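Local coordinates for protein mariner Mos1 transposase (Drosophila mauritiana, PDB 4MDB) that mediates cut-and-paste transposition of the Mos1 element, its RNase H-like catalytic domain using divalent magnesium or manganese ions to cut and join DNA, at residues F126-A131 and D141-L146; Y84-K89 and L103-R108; T71-W76 and E192-K197. The protein carries 1 engineered substitution. All coordinates share one frame; numbering follows the deposited sequence.

Contact 1: residues F126-A131 and D141-L146. With MG (magnesium ion), chain D; RLT (N-(4-fluorobenzyl)-5-hydroxy-1-methyl-2-(1-methyl-1-{[(5-methyl-1,3,4-oxadiazol-2-yl)carbonyl]amino}ethyl)-6-oxo-1,6-di hydropyrimidine-4-carboxamide), chain B.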
# COMPACT_ATOMS: atom_id res chain seq x y z
N PHE A 126 -3.73 -1.47 -9.07
CA PHE A 126 -3.50 -1.91 -7.70
C PHE A 126 -2.02 -2.09 -7.48
O PHE A 126 -1.34 -2.82 -8.23
CB PHE A 126 -4.22 -3.23 -7.42
CG PHE A 126 -4.35 -3.62 -5.99
CD1 PHE A 126 -4.96 -2.81 -5.09
CD2 PHE A 126 -3.88 -4.86 -5.55
CE1 PHE A 126 -5.16 -3.19 -3.79
CE2 PHE A 126 -4.06 -5.24 -4.22
CZ PHE A 126 -4.72 -4.37 -3.37
N LEU A 127 -1.52 -1.45 -6.44
CA LEU A 127 -0.10 -1.55 -6.08
C LEU A 127 0.05 -2.12 -4.72
O LEU A 127 -0.32 -1.48 -3.69
CB LEU A 127 0.58 -0.19 -6.21
CG LEU A 127 2.07 -0.05 -5.78
CD1 LEU A 127 2.88 -0.94 -6.70
CD2 LEU A 127 2.40 1.41 -5.96
N HIS A 128 0.55 -3.35 -4.70
CA HIS A 128 0.88 -4.01 -3.44
C HIS A 128 2.18 -4.75 -3.58
O HIS A 128 2.63 -5.00 -4.67
CB HIS A 128 -0.29 -4.93 -2.92
CG HIS A 128 -0.60 -6.12 -3.75
ND1 HIS A 128 -1.47 -7.11 -3.31
CD2 HIS A 128 -0.24 -6.49 -5.00
CE1 HIS A 128 -1.58 -8.04 -4.23
NE2 HIS A 128 -0.86 -7.69 -5.27
N ASP A 129 2.74 -5.11 -2.44
CA ASP A 129 4.02 -5.82 -2.52
C ASP A 129 3.91 -7.34 -2.72
O ASP A 129 2.84 -7.90 -2.85
CB ASP A 129 4.90 -5.36 -1.38
CG ASP A 129 4.50 -5.85 0.00
OD1 ASP A 129 3.86 -6.88 0.07
OD2 ASP A 129 4.77 -5.16 1.07
N ASN A 130 5.09 -7.99 -2.76
CA ASN A 130 5.18 -9.40 -3.12
C ASN A 130 5.12 -10.38 -1.99
O ASN A 130 5.63 -11.48 -2.14
CB ASN A 130 6.49 -9.66 -3.89
CG ASN A 130 6.62 -8.80 -5.07
OD1 ASN A 130 5.93 -9.02 -6.07
ND2 ASN A 130 7.40 -7.72 -4.94
N ALA A 131 4.53 -10.02 -0.88
CA ALA A 131 4.23 -10.93 0.19
C ALA A 131 3.52 -12.13 -0.39
O ALA A 131 2.71 -12.03 -1.31
CB ALA A 131 3.42 -10.30 1.27
N ASP A 141 -6.44 -15.09 -8.64
CA ASP A 141 -7.80 -15.31 -9.28
C ASP A 141 -8.76 -14.18 -8.91
O ASP A 141 -9.48 -13.60 -9.76
CB ASP A 141 -8.38 -16.65 -8.81
CG ASP A 141 -7.69 -17.86 -9.47
OD1 ASP A 141 -6.76 -17.63 -10.29
OD2 ASP A 141 -8.04 -19.04 -9.15
N THR A 142 -8.79 -13.85 -7.64
CA THR A 142 -9.68 -12.82 -7.17
C THR A 142 -9.35 -11.45 -7.83
O THR A 142 -10.25 -10.65 -8.20
CB THR A 142 -9.64 -12.73 -5.62
OG1 THR A 142 -10.24 -13.93 -5.09
CG2 THR A 142 -10.31 -11.51 -5.09
N LEU A 143 -8.05 -11.14 -8.00
CA LEU A 143 -7.66 -9.89 -8.59
C LEU A 143 -8.05 -9.86 -10.08
O LEU A 143 -8.37 -8.80 -10.56
CB LEU A 143 -6.14 -9.61 -8.43
CG LEU A 143 -5.79 -9.15 -7.04
CD1 LEU A 143 -4.25 -9.34 -6.84
CD2 LEU A 143 -6.21 -7.70 -6.70
N GLU A 144 -7.94 -10.99 -10.74
CA GLU A 144 -8.36 -11.15 -12.17
C GLU A 144 -9.86 -10.93 -12.27
O GLU A 144 -10.31 -10.28 -13.18
CB GLU A 144 -8.13 -12.58 -12.68
CG GLU A 144 -6.75 -12.97 -13.14
CD GLU A 144 -6.67 -14.43 -13.60
OE1 GLU A 144 -5.55 -15.01 -13.60
OE2 GLU A 144 -7.73 -15.00 -13.97
N THR A 145 -10.61 -11.53 -11.36
CA THR A 145 -12.10 -11.39 -11.34
C THR A 145 -12.51 -9.92 -11.05
O THR A 145 -13.38 -9.34 -11.73
CB THR A 145 -12.71 -12.38 -10.32
OG1 THR A 145 -12.43 -13.71 -10.82
CG2 THR A 145 -14.16 -12.20 -10.30
N LEU A 146 -11.89 -9.27 -10.06
CA LEU A 146 -12.08 -7.84 -9.81
C LEU A 146 -11.61 -7.02 -11.03
O LEU A 146 -12.14 -5.98 -11.30
CB LEU A 146 -11.27 -7.42 -8.58
CG LEU A 146 -11.78 -7.97 -7.23
CD1 LEU A 146 -10.73 -7.76 -6.13
CD2 LEU A 146 -13.06 -7.21 -6.93
MG MG D . 4.44 -5.33 3.12
CAA RLT B . 11.34 -9.88 -0.86
CAB RLT B . 10.06 -2.61 5.43
CAC RLT B . 12.12 -4.50 4.21
CAD RLT B . 11.09 -5.65 6.48
OAE RLT B . 5.87 -6.78 3.15
OAF RLT B . 10.94 -6.18 2.00
OAG RLT B . 7.68 -2.27 4.80
OAH RLT B . 5.99 -4.02 3.72
FAI RLT B . 9.03 -10.84 -1.87
CAJ RLT B . 7.97 -9.23 -0.45
CAK RLT B . 8.63 -11.35 0.44
CAL RLT B . 7.48 -8.85 0.82
CAM RLT B . 8.15 -10.98 1.71
CAN RLT B . 7.09 -9.37 3.30
NAO RLT B . 11.59 -10.51 1.71
NAP RLT B . 11.54 -9.66 2.84
NAQ RLT B . 9.10 -6.10 4.14
NAR RLT B . 7.71 -8.09 3.63
NAS RLT B . 11.33 -6.86 4.20
OAT RLT B . 11.24 -8.42 0.96
CAU RLT B . 7.04 -6.92 3.41
CAV RLT B . 11.17 -7.04 2.86
CAW RLT B . 11.40 -9.71 0.63
CAX RLT B . 8.55 -10.49 -0.64
CAY RLT B . 7.57 -9.74 1.92
CAZ RLT B . 7.20 -4.49 4.05
CBA RLT B . 11.31 -8.42 2.33
CBB RLT B . 7.79 -5.79 3.81
CBC RLT B . 9.92 -5.14 4.64
CBD RLT B . 8.07 -3.45 4.55
NBE RLT B . 9.38 -3.82 4.87
CBF RLT B . 11.42 -5.63 4.96
O HOH W 1 3.11 -6.89 2.76
O HOH W 2 3.94 -5.59 5.14
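Leu143 divides its two methyl groups between Phe126 and His128. Its CD2 lies 3.8 Å from Phe126 CD2, and its CD1 stands 4.0 Å from His128 CE1, the leucine and histidine side chains arriving from opposite directions. All three residues are buried. His128 CG lies between the backbone N and the carbonyl carbon (chi1 66°), and Phe126 CE2 sits 3.3 Å above the imidazole plane, offset toward the rim. Outside the two segments, Tyr99 OH hydrogen-bonds His128 ND1 and the His134 ring stacks on the imidazole, so a hydrogen bond at ND1 and ring packing together would limit its rotation. The next residue along, Asp129, binds the magnesium through OD2 at 2.1 Å, while Asp129 OD1 accepts from a metal-bound water at 2.8 Å. Raltegravir chelates the same ion through OAE and OAH, and Asp36 completes the coordination. Asn130 O approaches the fluorophenyl carbon CAX of the inhibitor at 3.4 Å. The apolar contact thus continues along the chain into the metal site, and strand 125-127 of the RNase H fold packs against helix 137-146, with Leu103 of helix 96-113 touching both Phe126 and Leu143.

Contact 2: residues Y84-K89 and L103-R108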
# COMPACT_ATOMS: atom_id res chain seq x y z
N TYR A 84 -10.12 1.73 3.08
CA TYR A 84 -10.54 0.61 3.84
C TYR A 84 -9.37 0.19 4.68
O TYR A 84 -8.25 0.30 4.24
CB TYR A 84 -10.99 -0.52 2.99
CG TYR A 84 -11.42 -1.76 3.73
CD1 TYR A 84 -12.55 -1.72 4.53
CD2 TYR A 84 -10.70 -2.94 3.70
CE1 TYR A 84 -13.01 -2.87 5.18
CE2 TYR A 84 -11.16 -4.08 4.32
CZ TYR A 84 -12.30 -4.03 5.08
OH TYR A 84 -12.67 -5.15 5.76
N TYR A 85 -9.59 -0.20 5.91
CA TYR A 85 -8.53 -0.91 6.68
C TYR A 85 -9.11 -1.92 7.64
O TYR A 85 -10.31 -1.85 8.01
CB TYR A 85 -7.64 0.08 7.42
CG TYR A 85 -8.20 0.67 8.72
CD1 TYR A 85 -8.93 1.84 8.73
CD2 TYR A 85 -7.93 0.05 9.95
CE1 TYR A 85 -9.42 2.39 9.91
CE2 TYR A 85 -8.44 0.56 11.14
CZ TYR A 85 -9.16 1.74 11.12
OH TYR A 85 -9.67 2.23 12.29
N GLU A 86 -8.27 -2.88 7.98
CA GLU A 86 -8.58 -3.86 9.05
C GLU A 86 -7.46 -3.88 10.06
O GLU A 86 -6.27 -3.73 9.71
CB GLU A 86 -8.81 -5.24 8.46
CG GLU A 86 -10.04 -5.38 7.58
CD GLU A 86 -10.25 -6.78 7.07
OE1 GLU A 86 -9.45 -7.69 7.48
OE2 GLU A 86 -11.13 -7.00 6.18
N LEU A 87 -7.84 -4.05 11.33
CA LEU A 87 -6.90 -4.26 12.39
C LEU A 87 -7.19 -5.70 12.88
O LEU A 87 -8.34 -6.08 13.23
CB LEU A 87 -7.04 -3.19 13.44
CG LEU A 87 -6.00 -3.10 14.55
CD1 LEU A 87 -4.64 -2.54 14.10
CD2 LEU A 87 -6.54 -2.34 15.73
N LEU A 88 -6.20 -6.55 12.74
CA LEU A 88 -6.42 -7.97 12.98
C LEU A 88 -6.37 -8.19 14.51
O LEU A 88 -5.76 -7.43 15.25
CB LEU A 88 -5.42 -8.84 12.24
CG LEU A 88 -5.69 -9.42 10.83
CD1 LEU A 88 -6.57 -8.59 9.93
CD2 LEU A 88 -4.44 -9.87 10.07
N LYS A 89 -7.00 -9.27 14.93
CA LYS A 89 -7.01 -9.63 16.32
C LYS A 89 -5.60 -9.99 16.73
O LYS A 89 -4.82 -10.55 15.93
CB LYS A 89 -8.02 -10.75 16.58
CG LYS A 89 -9.44 -10.29 16.26
CD LYS A 89 -10.45 -10.71 17.32
CE LYS A 89 -10.63 -12.22 17.35
NZ LYS A 89 -11.17 -12.77 16.07
N LEU A 103 -9.59 -8.22 -0.04
CA LEU A 103 -9.71 -7.59 -1.35
C LEU A 103 -11.17 -7.45 -1.71
O LEU A 103 -11.57 -6.43 -2.25
CB LEU A 103 -8.97 -8.35 -2.41
CG LEU A 103 -7.44 -8.48 -2.31
CD1 LEU A 103 -6.94 -9.33 -3.42
CD2 LEU A 103 -6.83 -7.11 -2.40
N ILE A 104 -11.94 -8.51 -1.43
CA ILE A 104 -13.40 -8.42 -1.66
C ILE A 104 -14.07 -7.32 -0.84
O ILE A 104 -14.88 -6.56 -1.36
CB ILE A 104 -14.05 -9.79 -1.48
CG1 ILE A 104 -13.61 -10.71 -2.63
CG2 ILE A 104 -15.58 -9.68 -1.37
CD1 ILE A 104 -13.79 -12.20 -2.35
N ASN A 105 -13.73 -7.17 0.43
CA ASN A 105 -14.26 -6.11 1.25
C ASN A 105 -13.78 -4.72 0.80
O ASN A 105 -14.50 -3.78 0.83
CB ASN A 105 -13.85 -6.35 2.69
CG ASN A 105 -14.45 -7.63 3.22
OD1 ASN A 105 -15.40 -8.09 2.67
ND2 ASN A 105 -13.89 -8.20 4.30
N LEU A 106 -12.52 -4.64 0.36
CA LEU A 106 -11.96 -3.41 -0.12
C LEU A 106 -12.74 -2.95 -1.34
O LEU A 106 -12.98 -1.77 -1.48
CB LEU A 106 -10.44 -3.60 -0.51
CG LEU A 106 -9.79 -2.50 -1.40
CD1 LEU A 106 -9.75 -1.15 -0.77
CD2 LEU A 106 -8.27 -2.84 -1.63
N ASN A 107 -13.11 -3.87 -2.22
CA ASN A 107 -13.84 -3.54 -3.44
C ASN A 107 -15.21 -2.95 -3.01
O ASN A 107 -15.68 -2.02 -3.64
CB ASN A 107 -14.02 -4.80 -4.29
CG ASN A 107 -14.78 -4.55 -5.55
OD1 ASN A 107 -15.89 -5.14 -5.81
ND2 ASN A 107 -14.30 -3.69 -6.30
N ARG A 108 -15.83 -3.50 -1.99
CA ARG A 108 -17.09 -2.92 -1.51
C ARG A 108 -16.92 -1.48 -1.03
O ARG A 108 -17.69 -0.59 -1.43
CB ARG A 108 -17.68 -3.80 -0.40
CG ARG A 108 -18.13 -5.18 -0.81
CD ARG A 108 -19.32 -5.47 0.13
NE ARG A 108 -19.86 -6.81 0.02
CZ ARG A 108 -21.07 -7.16 0.46
NH1 ARG A 108 -21.89 -6.26 1.03
NH2 ARG A 108 -21.46 -8.43 0.32
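Tyr84 and Glu86 on strand 81-87, an outermost strand of the RNase H-like sheet, meet Asn105 and Leu106 of helix 96-113, the long helix in the connection from this strand to strand 125-127. The short segments run at 140° to each other, their axes 8.7 Å apart at closest approach. Tyr84 buries the largest share of the surface. With its CG trans to the backbone N (chi1 179°), the phenol lies across the helix, one ring face against its backbone at Asn105 C and Leu106 N. At its far end, Tyr84 OH comes within 3.5 Å of Asn105 CB, and the ring and amide planes are 73° apart. Nearer the strand, Tyr84 CB rests on Leu106 CD1 at 4.0 Å, an apolar touch at the buried end of the interface. Leu106 also touches Trp76 of the adjacent strand and Trp148, extending the packing between helix and sheet. Glu86 stands beside the phenol, with OE2 taking a hydrogen bond from Tyr84 OH; it is modelled as very short, so its exact length is doubtful. The same OE2 is 3.5 Å from Asn105 ND2, a polar approach rather than a hydrogen bond. Glu86 OE1 pairs with Gln102 NE2 and Asn105 OD1 with Gln101 NE2, both donors in the preceding part of helix 96-113. The bond from Gln102 thus ties the carboxylate to the helix, while the Tyr84-Asn105-Leu106 contact itself rests on van der Waals packing.

Contact 3: residues T71-W76 and E192-K197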
# COMPACT_ATOMS: atom_id res chain seq x y z
N THR A 71 -1.01 -6.19 16.92
CA THR A 71 -2.09 -6.33 15.99
C THR A 71 -1.58 -5.83 14.62
O THR A 71 -0.82 -4.91 14.55
CB THR A 71 -3.33 -5.51 16.42
OG1 THR A 71 -4.31 -5.52 15.40
CG2 THR A 71 -2.95 -4.07 16.77
N MET A 72 -1.99 -6.51 13.58
CA MET A 72 -1.61 -6.11 12.25
C MET A 72 -2.64 -5.13 11.69
O MET A 72 -3.84 -5.40 11.63
CB MET A 72 -1.52 -7.32 11.36
CG MET A 72 -0.73 -7.06 10.11
SD MET A 72 -0.46 -8.51 9.08
CE MET A 72 0.57 -9.39 10.23
N LEU A 73 -2.11 -4.01 11.25
CA LEU A 73 -2.88 -3.04 10.46
C LEU A 73 -2.72 -3.45 9.02
O LEU A 73 -1.57 -3.58 8.52
CB LEU A 73 -2.42 -1.65 10.69
CG LEU A 73 -2.93 -0.53 9.80
CD1 LEU A 73 -4.41 -0.30 9.95
CD2 LEU A 73 -2.16 0.70 10.11
N CYS A 74 -3.84 -3.51 8.31
CA CYS A 74 -3.87 -3.77 6.86
C CYS A 74 -4.64 -2.60 6.29
O CYS A 74 -5.80 -2.43 6.62
CB CYS A 74 -4.59 -5.04 6.57
SG CYS A 74 -3.95 -6.48 7.51
N VAL A 75 -4.02 -1.81 5.44
CA VAL A 75 -4.74 -0.61 5.00
C VAL A 75 -4.53 -0.40 3.52
O VAL A 75 -3.44 -0.63 2.99
CB VAL A 75 -4.26 0.64 5.83
CG1 VAL A 75 -2.74 0.81 5.74
CG2 VAL A 75 -4.86 1.93 5.37
N TRP A 76 -5.53 0.20 2.91
CA TRP A 76 -5.56 0.52 1.48
C TRP A 76 -6.04 1.94 1.29
O TRP A 76 -6.95 2.37 1.96
CB TRP A 76 -6.40 -0.44 0.65
CG TRP A 76 -5.98 -1.85 0.74
CD1 TRP A 76 -5.11 -2.50 -0.09
CD2 TRP A 76 -6.28 -2.79 1.80
NE1 TRP A 76 -4.89 -3.79 0.33
CE2 TRP A 76 -5.64 -3.99 1.47
CE3 TRP A 76 -7.12 -2.75 2.94
CZ2 TRP A 76 -5.72 -5.12 2.29
CZ3 TRP A 76 -7.18 -3.87 3.76
CH2 TRP A 76 -6.49 -5.02 3.41
N GLU A 192 -8.86 8.58 13.98
CA GLU A 192 -8.58 10.01 14.13
C GLU A 192 -7.38 10.49 13.29
O GLU A 192 -7.40 11.56 12.72
CB GLU A 192 -8.30 10.44 15.58
CG GLU A 192 -9.44 10.39 16.58
CD GLU A 192 -9.01 10.91 17.95
OE1 GLU A 192 -8.41 12.02 18.00
OE2 GLU A 192 -9.26 10.22 18.96
N TRP A 193 -6.34 9.66 13.26
CA TRP A 193 -5.08 10.02 12.67
C TRP A 193 -5.32 10.05 11.16
O TRP A 193 -4.92 10.99 10.49
CB TRP A 193 -3.97 9.00 13.05
CG TRP A 193 -2.57 9.41 12.52
CD1 TRP A 193 -1.68 10.28 13.11
CD2 TRP A 193 -1.97 9.01 11.27
NE1 TRP A 193 -0.59 10.45 12.29
CE2 TRP A 193 -0.75 9.69 11.16
CE3 TRP A 193 -2.38 8.19 10.23
CZ2 TRP A 193 0.13 9.50 10.07
CZ3 TRP A 193 -1.53 8.07 9.11
CH2 TRP A 193 -0.30 8.68 9.08
N PHE A 194 -5.97 9.04 10.65
CA PHE A 194 -6.27 9.03 9.19
C PHE A 194 -7.10 10.26 8.76
O PHE A 194 -6.86 10.90 7.74
CB PHE A 194 -6.99 7.75 8.75
CG PHE A 194 -6.12 6.49 8.76
CD1 PHE A 194 -4.81 6.50 8.28
CD2 PHE A 194 -6.67 5.28 9.13
CE1 PHE A 194 -4.07 5.32 8.27
CE2 PHE A 194 -5.93 4.09 9.13
CZ PHE A 194 -4.64 4.12 8.69
N ALA A 195 -8.04 10.63 9.62
CA ALA A 195 -9.06 11.61 9.23
C ALA A 195 -8.52 13.01 9.38
O ALA A 195 -8.95 13.94 8.68
CB ALA A 195 -10.26 11.41 10.12
N ALA A 196 -7.52 13.15 10.22
CA ALA A 196 -6.88 14.42 10.48
C ALA A 196 -5.92 14.89 9.39
O ALA A 196 -5.60 16.06 9.30
CB ALA A 196 -6.17 14.42 11.84
N LYS A 197 -5.43 13.95 8.57
CA LYS A 197 -4.61 14.29 7.42
C LYS A 197 -5.51 14.83 6.37
O LYS A 197 -6.52 14.20 6.06
CB LYS A 197 -3.99 12.99 6.82
CG LYS A 197 -3.00 12.37 7.77
CD LYS A 197 -1.80 13.25 8.02
CE LYS A 197 -0.67 12.41 8.62
NZ LYS A 197 0.44 13.26 9.11
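Val75 places CG1 between the backbone N and the carbonyl carbon (chi1 55°), so that CG2 is trans to N and faces Phe194, while Phe194 swings its CG to the side of its own backbone N (chi1 -71°) and extends its ring toward the sheet. The two side chains approach from opposite directions and join strand 69-78 of the RNase H-like sheet to helix 183-196, which lies against one face of it. Phe194 CZ is the point of contact: it stands 4.0 Å from Val75 CG2 and 4.5 Å from Leu73 CD2, the second a looser touch. The end of the ring thus touches two residues, Leu73 and Val75, that point to the same side of the strand. Tyr85 of the neighbouring strand meets it edge-to-face, and Met171 of helix 162-175 also packs on it. All three residues of the contact are buried, and the interaction is wholly apolar. Backbone hydrogen bonding ties Val75 to Asp36, the residue that binds both magnesium ions, so this strand runs beside the one carrying Asp36; the side chains of Val75 and Asp36 are about 6 Å apart. Lys197 folds back over Trp193, its CE 3.2 Å above the plane of the Trp193 ring and offset toward the rim.

From the N terminus, residues 71-76 open the widest loop, which contact 3 closes only when the chain reaches residues 192-197. Inside it, the chain passes from strand 69-78 into strand 81-87; contact 2 closes a short loop between residues 84-89 and helix 96-113. Contact 1 follows in series, returning residues 141-146 to 126-131. Contacts 1 and 2 are therefore both nested within contact 3, and none cross. All three reach one mixed sheet. Contacts 1 and 2 adjoin through helix 96-113, where Leu106 meets Phe126 and Asn107 meets Leu146; contact 3, on the opposite side of the chain's centre from contact 1, brings helix 183-196 to the sheet, and backbone pairing of Cys74 with Glu86 joins its strand to that of contact 2.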